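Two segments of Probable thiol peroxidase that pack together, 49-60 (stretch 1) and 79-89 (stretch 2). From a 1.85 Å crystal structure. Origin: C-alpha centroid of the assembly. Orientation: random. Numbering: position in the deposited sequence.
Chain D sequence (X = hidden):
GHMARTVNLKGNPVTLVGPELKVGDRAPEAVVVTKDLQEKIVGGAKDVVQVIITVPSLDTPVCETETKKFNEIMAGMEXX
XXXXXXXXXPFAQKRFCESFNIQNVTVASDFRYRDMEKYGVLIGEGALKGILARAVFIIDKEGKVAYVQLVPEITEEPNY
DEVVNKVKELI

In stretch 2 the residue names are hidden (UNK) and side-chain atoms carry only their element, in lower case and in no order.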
ATOM      1  N   VAL D  49      15.850 -26.057  -0.430  1.00 19.85           N
ATOM      2  CA  VAL D  49      16.439 -24.926  -1.140  1.00 19.60           C
ATOM      3  C   VAL D  49      15.332 -24.212  -1.906  1.00 18.26           C
ATOM      4  O   VAL D  49      14.565 -24.839  -2.632  1.00 19.04           O
ATOM      5  CB  VAL D  49      17.546 -25.379  -2.123  1.00 20.47           C
ATOM      6  CG1 VAL D  49      17.959 -24.220  -3.017  1.00 19.45           C
ATOM      7  CG2 VAL D  49      18.755 -25.873  -1.343  1.00 20.82           C
ATOM      8  N   GLN D  50      15.248 -22.898  -1.743  1.00 17.83           N
ATOM      9  CA  GLN D  50      14.210 -22.132  -2.411  1.00 16.21           C
ATOM     10  C   GLN D  50      14.747 -21.290  -3.552  1.00 16.70           C
ATOM     11  O   GLN D  50      15.804 -20.677  -3.441  1.00 17.76           O
ATOM     12  CB  GLN D  50      13.516 -21.194  -1.421  1.00 16.62           C
ATOM     13  CG  GLN D  50      12.974 -21.842  -0.175  1.00 16.13           C
ATOM     14  CD  GLN D  50      12.323 -20.819   0.737  1.00 17.96           C
ATOM     15  OE1 GLN D  50      11.343 -20.179   0.359  1.00 17.06           O
ATOM     16  NE2 GLN D  50      12.870 -20.652   1.936  1.00 15.06           N
ATOM     17  N   VAL D  51      14.003 -21.265  -4.648  1.00 16.69           N
ATOM     18  CA  VAL D  51      14.365 -20.467  -5.807  1.00 17.03           C
ATOM     19  C   VAL D  51      13.183 -19.544  -6.073  1.00 17.61           C
ATOM     20  O   VAL D  51      12.093 -20.001  -6.408  1.00 18.34           O
ATOM     21  CB  VAL D  51      14.617 -21.340  -7.055  1.00 16.82           C
ATOM     22  CG1 VAL D  51      14.978 -20.453  -8.249  1.00 16.69           C
ATOM     23  CG2 VAL D  51      15.736 -22.333  -6.774  1.00 17.85           C
ATOM     24  N   ILE D  52      13.405 -18.247  -5.899  1.00 17.29           N
ATOM     25  CA  ILE D  52      12.368 -17.248  -6.107  1.00 14.67           C
ATOM     26  C   ILE D  52      12.724 -16.459  -7.359  1.00 14.89           C
ATOM     27  O   ILE D  52      13.760 -15.802  -7.418  1.00 15.79           O
ATOM     28  CB  ILE D  52      12.280 -16.305  -4.895  1.00 16.95           C
ATOM     29  CG1 ILE D  52      11.982 -17.123  -3.635  1.00 17.59           C
ATOM     30  CG2 ILE D  52      11.205 -15.253  -5.120  1.00 16.70           C
ATOM     31  CD1 ILE D  52      12.035 -16.319  -2.351  1.00 19.99           C
ATOM     32  N   ILE D  53      11.852 -16.535  -8.355  1.00 14.22           N
ATOM     33  CA  ILE D  53      12.060 -15.870  -9.630  1.00 13.58           C
ATOM     34  C   ILE D  53      11.028 -14.763  -9.800  1.00 14.56           C
ATOM     35  O   ILE D  53       9.832 -15.034  -9.849  1.00 15.79           O
ATOM     36  CB  ILE D  53      11.907 -16.893 -10.783  1.00 16.82           C
ATOM     37  CG1 ILE D  53      12.904 -18.040 -10.574  1.00 16.10           C
ATOM     38  CG2 ILE D  53      12.097 -16.206 -12.133  1.00 17.92           C
ATOM     39  CD1 ILE D  53      12.649 -19.268 -11.435  1.00 15.25           C
ATOM     40  N   THR D  54      11.476 -13.517  -9.880  1.00 13.84           N
ATOM     41  CA  THR D  54      10.524 -12.429 -10.050  1.00 12.78           C
ATOM     42  C   THR D  54      10.466 -11.973 -11.498  1.00 13.94           C
ATOM     43  O   THR D  54      11.480 -11.943 -12.196  1.00 13.79           O
ATOM     44  CB  THR D  54      10.863 -11.222  -9.144  1.00 13.81           C
ATOM     45  OG1 THR D  54      12.178 -10.735  -9.449  1.00 16.17           O
ATOM     46  CG2 THR D  54      10.796 -11.636  -7.669  1.00 11.09           C
ATOM     47  N   VAL D  55       9.262 -11.658 -11.953  1.00 13.18           N
ATOM     48  CA  VAL D  55       9.057 -11.186 -13.312  1.00 13.75           C
ATOM     49  C   VAL D  55       7.999 -10.088 -13.330  1.00 14.32           C
ATOM     50  O   VAL D  55       7.139 -10.013 -12.450  1.00 13.87           O
ATOM     51  CB  VAL D  55       8.603 -12.331 -14.278  1.00 12.98           C
ATOM     52  CG1 VAL D  55       9.615 -13.471 -14.256  1.00 11.90           C
ATOM     53  CG2 VAL D  55       7.213 -12.839 -13.892  1.00 13.96           C
ATOM     54  N   PRO D  56       8.068  -9.203 -14.329  1.00 14.33           N
ATOM     55  CA  PRO D  56       7.111  -8.106 -14.471  1.00 13.92           C
ATOM     56  C   PRO D  56       5.681  -8.621 -14.650  1.00 15.22           C
ATOM     57  O   PRO D  56       4.766  -8.181 -13.962  1.00 12.56           O
ATOM     58  CB  PRO D  56       7.621  -7.370 -15.708  1.00 14.92           C
ATOM     59  CG  PRO D  56       9.093  -7.555 -15.610  1.00 14.03           C
ATOM     60  CD  PRO D  56       9.223  -9.014 -15.225  1.00 15.42           C
ATOM     61  N   SER D  57       5.488  -9.557 -15.575  1.00 16.26           N
ATOM     62  CA  SER D  57       4.154 -10.100 -15.816  1.00 17.61           C
ATOM     63  C   SER D  57       4.157 -11.324 -16.715  1.00 19.90           C
ATOM     64  O   SER D  57       4.767 -11.321 -17.788  1.00 20.78           O
ATOM     65  CB  SER D  57       3.256  -9.041 -16.450  1.00 17.06           C
ATOM     66  OG  SER D  57       1.989  -9.590 -16.785  1.00 18.53           O
ATOM     67  N   LEU D  58       3.459 -12.365 -16.278  1.00 20.17           N
ATOM     68  CA  LEU D  58       3.369 -13.592 -17.054  1.00 20.89           C
ATOM     69  C   LEU D  58       2.574 -13.372 -18.339  1.00 22.63           C
ATOM     70  O   LEU D  58       2.493 -14.263 -19.182  1.00 24.84           O
ATOM     71  CB  LEU D  58       2.720 -14.697 -16.218  1.00 19.66           C
ATOM     72  CG  LEU D  58       3.514 -15.152 -14.989  1.00 21.26           C
ATOM     73  CD1 LEU D  58       2.692 -16.145 -14.181  1.00 22.97           C
ATOM     74  CD2 LEU D  58       4.827 -15.786 -15.432  1.00 21.17           C
ATOM     75  N   ASP D  59       1.982 -12.191 -18.491  1.00 22.34           N
ATOM     76  CA  ASP D  59       1.214 -11.890 -19.695  1.00 22.72           C
ATOM     77  C   ASP D  59       2.038 -11.170 -20.761  1.00 23.89           C
ATOM     78  O   ASP D  59       1.488 -10.537 -21.665  1.00 25.01           O
ATOM     79  CB  ASP D  59      -0.031 -11.068 -19.358  1.00 22.71           C
ATOM     80  CG  ASP D  59      -1.185 -11.934 -18.891  1.00 25.59           C
ATOM     81  OD1 ASP D  59      -1.347 -13.046 -19.440  1.00 25.55           O
ATOM     82  OD2 ASP D  59      -1.939 -11.505 -17.992  1.00 25.85           O
ATOM     83  N   THR D  60       3.358 -11.259 -20.637  1.00 23.87           N
ATOM     84  CA  THR D  60       4.261 -10.657 -21.611  1.00 24.62           C
ATOM     85  C   THR D  60       5.131 -11.795 -22.143  1.00 25.19           C
ATOM     86  O   THR D  60       5.481 -12.717 -21.401  1.00 25.24           O
ATOM     87  CB  THR D  60       5.150  -9.556 -20.980  1.00 24.44           C
ATOM     88  OG1 THR D  60       5.995 -10.124 -19.975  1.00 26.27           O
ATOM     89  CG2 THR D  60       4.285  -8.471 -20.358  1.00 24.96           C
ATOM     90  N   UNK D  79      14.686 -31.884  -3.686  1.00 19.52           N
ATOM     91  CA  UNK D  79      15.226 -30.942  -2.720  1.00 19.82           C
ATOM     92  C   UNK D  79      15.163 -29.458  -3.034  1.00 20.77           C
ATOM     93  O   UNK D  79      15.916 -28.676  -2.449  1.00 21.06           O
ATOM     94  N   UNK D  80      14.277 -29.056  -3.937  1.00 20.80           N
ATOM     95  CA  UNK D  80      14.158 -27.645  -4.286  1.00 23.76           C
ATOM     96  C   UNK D  80      12.698 -27.227  -4.428  1.00 24.72           C
ATOM     97  O   UNK D  80      11.835 -28.036  -4.769  1.00 25.59           O
ATOM     98  c   UNK D  80      14.148 -27.928  -6.789  1.00 26.55           C
ATOM     99  c   UNK D  80      14.903 -27.331  -5.609  1.00 23.49           C
ATOM    100  c   UNK D  80      15.065 -25.829  -5.777  1.00 26.07           C
ATOM    101  N   UNK D  81      12.427 -25.960  -4.146  1.00 24.96           N
ATOM    102  CA  UNK D  81      11.079 -25.417  -4.254  1.00 24.92           C
ATOM    103  C   UNK D  81      11.207 -24.134  -5.069  1.00 23.40           C
ATOM    104  O   UNK D  81      11.747 -23.140  -4.586  1.00 23.86           O
ATOM    105  o   UNK D  81       8.888 -23.494  -2.296  1.00 35.82           O
ATOM    106  c   UNK D  81      10.518 -25.124  -2.858  1.00 27.39           C
ATOM    107  o   UNK D  81       8.240 -25.185  -3.537  1.00 33.59           O
ATOM    108  c   UNK D  81       9.118 -24.561  -2.901  1.00 30.20           C
ATOM    109  N   UNK D  82      10.722 -24.170  -6.307  1.00 22.23           N
ATOM    110  CA  UNK D  82      10.812 -23.025  -7.213  1.00 20.28           C
ATOM    111  C   UNK D  82       9.490 -22.284  -7.390  1.00 18.90           C
ATOM    112  O   UNK D  82       8.468 -22.881  -7.728  1.00 18.08           O
ATOM    113  c   UNK D  82      11.554 -22.278  -9.501  1.00 19.59           C
ATOM    114  c   UNK D  82      12.602 -24.277  -8.451  1.00 20.27           C
ATOM    115  c   UNK D  82      11.322 -23.478  -8.608  1.00 20.80           C
ATOM    116  N   UNK D  83       9.521 -20.972  -7.177  1.00 17.67           N
ATOM    117  CA  UNK D  83       8.326 -20.154  -7.305  1.00 14.44           C
ATOM    118  C   UNK D  83       8.578 -18.933  -8.185  1.00 13.60           C
ATOM    119  O   UNK D  83       9.554 -18.212  -7.980  1.00 15.33           O
ATOM    120  o   UNK D  83       7.697 -20.752  -5.023  1.00 16.92           O
ATOM    121  c   UNK D  83       6.507 -18.930  -6.060  1.00 16.19           C
ATOM    122  c   UNK D  83       7.847 -19.646  -5.926  1.00 14.39           C
ATOM    123  N   UNK D  84       7.707 -18.716  -9.167  1.00 14.72           N
ATOM    124  CA  UNK D  84       7.800 -17.546 -10.047  1.00 14.73           C
ATOM    125  C   UNK D  84       6.811 -16.532  -9.474  1.00 14.54           C
ATOM    126  O   UNK D  84       5.625 -16.831  -9.351  1.00 16.46           O
ATOM    127  c   UNK D  84       7.409 -16.615 -12.351  1.00 15.38           C
ATOM    128  c   UNK D  84       7.391 -17.881 -11.500  1.00 16.73           C
ATOM    129  c   UNK D  84       8.352 -18.910 -12.088  1.00 19.33           C
ATOM    130  N   UNK D  85       7.289 -15.341  -9.127  1.00 13.17           N
ATOM    131  CA  UNK D  85       6.429 -14.324  -8.522  1.00 12.31           C
ATOM    132  C   UNK D  85       6.279 -13.044  -9.334  1.00 12.89           C
ATOM    133  O   UNK D  85       7.256 -12.521  -9.864  1.00 12.06           O
ATOM    134  c   UNK D  85       6.029 -12.913  -6.464  1.00 12.49           C
ATOM    135  c   UNK D  85       6.959 -13.937  -7.122  1.00 11.43           C
ATOM    136  c   UNK D  85       7.077 -15.181  -6.257  1.00 11.65           C
ATOM    137  N   UNK D  86       5.053 -12.536  -9.413  1.00 13.27           N
ATOM    138  CA  UNK D  86       4.782 -11.299 -10.143  1.00 13.76           C
ATOM    139  C   UNK D  86       3.590 -10.592  -9.517  1.00 14.19           C
ATOM    140  O   UNK D  86       2.958 -11.112  -8.588  1.00 16.33           O
ATOM    141  c   UNK D  86       4.460 -11.594 -11.607  1.00 12.75           C
ATOM    142  o   UNK D  86       3.131 -12.070 -11.727  1.00 13.79           O
ATOM    143  N   UNK D  87       3.275  -9.409 -10.029  1.00 12.60           N
ATOM    144  CA  UNK D  87       2.147  -8.652  -9.517  1.00 13.22           C
ATOM    145  C   UNK D  87       0.860  -9.006 -10.262  1.00 12.59           C
ATOM    146  O   UNK D  87      -0.168  -8.379 -10.041  1.00 13.31           O
ATOM    147  c   UNK D  87       2.276  -5.699  -6.445  1.00 18.47           C
ATOM    148  s   UNK D  87       3.288  -7.063  -7.003  1.00 19.55           S
ATOM    149  c   UNK D  87       3.544  -6.642  -8.742  1.00 15.63           C
ATOM    150  c   UNK D  87       2.412  -7.145  -9.630  1.00 16.20           C
ATOM    151  N   UNK D  88       0.919  -9.998 -11.146  1.00 13.88           N
ATOM    152  CA  UNK D  88      -0.273 -10.431 -11.888  1.00 14.67           C
ATOM    153  C   UNK D  88      -1.281 -10.936 -10.867  1.00 15.54           C
ATOM    154  O   UNK D  88      -0.883 -11.503  -9.855  1.00 15.70           O
ATOM    155  c   UNK D  88       1.006 -11.278 -13.917  1.00 16.81           C
ATOM    156  o   UNK D  88       2.067 -11.928 -13.992  1.00 19.78           O
ATOM    157  c   UNK D  88       0.038 -11.619 -12.807  1.00 16.80           C
ATOM    158  o   UNK D  88       0.698 -10.373 -14.715  1.00 16.88           O
ATOM    159  N   UNK D  89      -2.574 -10.742 -11.118  1.00 16.05           N
ATOM    160  CA  UNK D  89      -3.570 -11.272 -10.192  1.00 15.92           C
ATOM    161  C   UNK D  89      -3.561 -12.776 -10.406  1.00 15.93           C
ATOM    162  O   UNK D  89      -3.170 -13.253 -11.475  1.00 16.82           O
ATOM    163  c   UNK D  89      -4.967  -8.985  -8.706  1.00 17.48           C
ATOM    164  c   UNK D  89      -4.978 -10.750 -10.497  1.00 15.89           C
ATOM    165  c   UNK D  89      -5.338  -9.307 -10.162  1.00 17.26           C
ATOM    166  c   UNK D  89      -6.836  -9.127 -10.371  1.00 17.68           C
TER
HETATM  167  O   HOH W   1       5.492  -8.151 -11.400  1.00 12.65           O
HETATM  168  O   HOH W   2      -1.658  -9.725 -15.834  1.00 20.36           O

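Position 79 has no side-chain atoms. Its phi is positive, 69°, which favours glycine. Its O accepts a weak hydrogen bond from Val 49 N at 3.3 Å. It is Gly 79.

Position 80 has three carbons, one carrying the other two. One branch carbon lies 3.7 Å from Val 51 CG2. A short, beta-branched, all-carbon side chain is valine: Val 80.

Position 81 has two carbons, the second carrying two oxygens. Its backbone N donates to Val 49 O at 2.8 Å, and its O accepts from Val 51 N at 2.9 Å. The short carboxylate is Asp 81.

Position 82 again has one carbon carrying two. One branch carbon is 3.7 Å from Ile 53 CD1, and the other is 3.8 Å from Val 51 CB. It is Val 82.

Position 83 has one carbon carrying an oxygen and a carbon. Its N donates to Val 51 O at 2.9 Å, and its O accepts from Ile 53 N at 2.9 Å. It is Thr 83.

Position 84 has one carbon carrying two. The same branch carbon is 4.1 Å from Val 55 CG2 and 4.1 Å from Leu 58 CD2. It is Val 84.

Position 85 repeats that fork, on the other face. One branch carbon is 4.3 Å from Ile 52 CG2. Its N donates to Ile 53 O at 2.7 Å, and its O accepts from Val 55 N at 3.0 Å. It is Val 85.

Position 86 has one carbon, then one oxygen. The carbon is 3.2 Å from Val 55 O. It is Ser 86.

Position 87 is an unbranched chain of two carbons, sulfur and carbon. It is Met 87. One water accepts from Met 87 N and donates to Val 55 O and Pro 56 O.

Position 88 has two carbons, the second carrying two oxygens. One oxygen accepts from Ser 57 OG at 2.6 Å, the other from Leu 58 N at 2.7 Å. It is Asp 88. Ser 86 OG also donates to Asp 88 OD2 at 2.5 Å.

Position 89 has four carbons, forked at the second. It touches nothing on stretch 1. It is Leu 89.

The contact joins two parallel strands through a ladder of backbone hydrogen bonds. Val 49, Val 51 and Ile 53 pack with Val 80, Val 82 and Val 84 on one face. Beyond the strands, the Asp 88 carboxylate holds the turn at Ser 57 and Leu 58.

Stretch 2, residues 79-89: GVDVTVVSMDL
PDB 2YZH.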